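Long-range contact in epidermin leader peptide processing serine protease EpiP (Staphylococcus aureus subsp. aureus, PDB 3QFH), which is a subtilisin-like serine protease that probably cleaves the leader peptide from the precursor of the lantibiotic epidermin: residues 212-217 / 257-262. Numbering follows the deposited sequence.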
loop_
_atom_site.group_PDB
_atom_site.type_symbol
_atom_site.label_atom_id
_atom_site.label_comp_id
_atom_site.label_asym_id
_atom_site.label_seq_id
_atom_site.Cartn_x
_atom_site.Cartn_y
_atom_site.Cartn_z
ATOM N N GLU A 212 9.178 -2.615 8.978
ATOM C CA GLU A 212 10.300 -1.705 8.758
ATOM C C GLU A 212 10.084 -1.156 7.359
ATOM O O GLU A 212 9.677 -1.910 6.465
ATOM C CB GLU A 212 11.638 -2.454 8.775
ATOM C CG GLU A 212 12.129 -2.995 10.126
ATOM C CD GLU A 212 12.868 -1.964 10.986
ATOM O OE1 GLU A 212 12.566 -0.761 10.902
ATOM O OE2 GLU A 212 13.750 -2.371 11.768
ATOM N N LEU A 213 10.348 0.136 7.147
ATOM C CA LEU A 213 10.188 0.707 5.811
ATOM C C LEU A 213 11.138 0.035 4.819
ATOM O O LEU A 213 10.840 -0.047 3.635
ATOM C CB LEU A 213 10.357 2.236 5.799
ATOM C CG LEU A 213 9.213 3.040 6.435
ATOM C CD1 LEU A 213 9.521 4.536 6.393
ATOM C CD2 LEU A 213 7.893 2.774 5.753
ATOM N N LEU A 214 12.271 -0.459 5.307
ATOM C CA LEU A 214 13.186 -1.183 4.456
ATOM C C LEU A 214 12.577 -2.489 3.940
ATOM O O LEU A 214 12.902 -2.907 2.840
ATOM C CB LEU A 214 14.500 -1.469 5.162
ATOM C CG LEU A 214 15.369 -0.233 5.434
ATOM C CD1 LEU A 214 16.622 -0.648 6.215
ATOM C CD2 LEU A 214 15.746 0.469 4.160
ATOM N N TRP A 215 11.718 -3.140 4.727
ATOM C CA TRP A 215 11.093 -4.395 4.268
ATOM C C TRP A 215 10.097 -4.063 3.177
ATOM O O TRP A 215 9.999 -4.770 2.158
ATOM C CB TRP A 215 10.370 -5.170 5.388
ATOM C CG TRP A 215 11.144 -5.429 6.663
ATOM C CD1 TRP A 215 12.489 -5.360 6.842
ATOM C CD2 TRP A 215 10.603 -5.937 7.892
ATOM N NE1 TRP A 215 12.818 -5.709 8.129
ATOM C CE2 TRP A 215 11.681 -6.085 8.793
ATOM C CE3 TRP A 215 9.319 -6.256 8.319
ATOM C CZ2 TRP A 215 11.510 -6.526 10.107
ATOM C CZ3 TRP A 215 9.139 -6.696 9.629
ATOM C CH2 TRP A 215 10.236 -6.837 10.507
ATOM N N VAL A 216 9.374 -2.965 3.378
ATOM C CA VAL A 216 8.406 -2.491 2.398
ATOM C C VAL A 216 9.098 -2.184 1.069
ATOM O O VAL A 216 8.597 -2.562 0.009
ATOM C CB VAL A 216 7.670 -1.237 2.870
ATOM C CG1 VAL A 216 6.729 -0.714 1.757
ATOM C CG2 VAL A 216 6.863 -1.527 4.178
ATOM N N SER A 217 10.257 -1.516 1.146
ATOM C CA SER A 217 11.026 -1.164 -0.027
ATOM C C SER A 217 11.477 -2.407 -0.760
ATOM O O SER A 217 11.368 -2.477 -1.971
ATOM C CB SER A 217 12.216 -0.289 0.345
ATOM O OG SER A 217 11.759 0.925 0.922
ATOM N N TYR A 257 13.683 7.021 3.681
ATOM C CA TYR A 257 12.990 7.859 2.706
ATOM C C TYR A 257 13.518 7.542 1.301
ATOM O O TYR A 257 12.749 7.227 0.377
ATOM C CB TYR A 257 13.176 9.350 3.029
ATOM C CG TYR A 257 12.377 10.226 2.102
ATOM C CD1 TYR A 257 11.118 10.678 2.463
ATOM C CD2 TYR A 257 12.860 10.557 0.834
ATOM C CE1 TYR A 257 10.360 11.459 1.592
ATOM C CE2 TYR A 257 12.119 11.341 -0.029
ATOM C CZ TYR A 257 10.867 11.784 0.357
ATOM O OH TYR A 257 10.121 12.552 -0.503
ATOM N N ASP A 258 14.834 7.607 1.161
ATOM C CA ASP A 258 15.501 7.317 -0.101
ATOM C C ASP A 258 15.213 5.915 -0.579
ATOM O O ASP A 258 14.986 5.713 -1.755
ATOM C CB ASP A 258 17.019 7.471 0.038
ATOM C CG ASP A 258 17.452 8.924 0.209
ATOM O OD1 ASP A 258 16.625 9.829 -0.038
ATOM O OD2 ASP A 258 18.626 9.158 0.577
ATOM N N ALA A 259 15.254 4.947 0.329
ATOM C CA ALA A 259 15.023 3.551 -0.037
ATOM C C ALA A 259 13.630 3.393 -0.634
ATOM O O ALA A 259 13.464 2.774 -1.695
ATOM C CB ALA A 259 15.178 2.640 1.168
ATOM N N LEU A 260 12.652 3.977 0.048
ATOM C CA LEU A 260 11.253 3.918 -0.382
ATOM C C LEU A 260 10.997 4.635 -1.723
ATOM O O LEU A 260 10.344 4.071 -2.605
ATOM C CB LEU A 260 10.333 4.461 0.718
ATOM C CG LEU A 260 8.837 4.244 0.501
ATOM C CD1 LEU A 260 8.528 2.760 0.156
ATOM C CD2 LEU A 260 8.064 4.687 1.728
ATOM N N GLN A 261 11.497 5.861 -1.881
ATOM C CA GLN A 261 11.319 6.583 -3.142
ATOM C C GLN A 261 12.075 5.863 -4.256
ATOM O O GLN A 261 11.587 5.782 -5.371
ATOM C CB GLN A 261 11.806 8.037 -3.057
ATOM C CG GLN A 261 11.632 8.814 -4.361
ATOM C CD GLN A 261 10.174 8.981 -4.740
ATOM O OE1 GLN A 261 9.513 9.905 -4.282
ATOM N NE2 GLN A 261 9.663 8.078 -5.575
ATOM N N LYS A 262 13.259 5.330 -3.954
ATOM C CA LYS A 262 14.027 4.596 -4.980
ATOM C C LYS A 262 13.334 3.290 -5.366
ATOM O O LYS A 262 13.360 2.902 -6.519
ATOM C CB LYS A 262 15.482 4.357 -4.550
ATOM C CG LYS A 262 16.312 5.634 -4.542
ATOM C CD LYS A 262 17.672 5.475 -3.836
ATOM C CE LYS A 262 18.625 4.531 -4.561
ATOM N NZ LYS A 262 19.968 4.437 -3.873
#
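CG of Glu212 lies over one face of the Trp215 indole, nearer its margin than its middle, 3.3 Å from the ring plane. The indole also meets the ring of Tyr46, planes at about 45°. The ring of Tyr257 has OD1 of Asp258 in plane at its edge. Neither ring enters the contact between the segments; small and aliphatic side chains make it. The two helix segments run nearly parallel, at 18°, with axes 8.8 Å apart. Ser217 sits closest, its CA 5.1 Å from CA of Leu260. Its OG lies beside its own backbone N (chi1 -62°) and bonds back to Leu213 O at 3.0 Å, from above the carbonyl plane. The bond turns the hydroxyl back into its own helix; Leu213 O also accepts the backbone N-H of Ser217. OG packs against the Ala259-Leu260 backbone, 3.3 Å from Leu260 N at an angle too poor for a bond. Leu214 CD2 meets Ala259 CB at 3.7 Å. With CG anti to its backbone N, Leu260 turns its end toward the other helix. Its CD1 comes to 4.2 Å from Val216 CG1, its CD2 to 4.5 Å from Leu213 CD2. Glu26, Tyr46 and Gln55, probably propeptide, engage Lys262, Trp215 and Glu212. Helices 213-225 and 254-269 precede adjacent strands 230-233 and 273-277 of the subtilase parallel sheet.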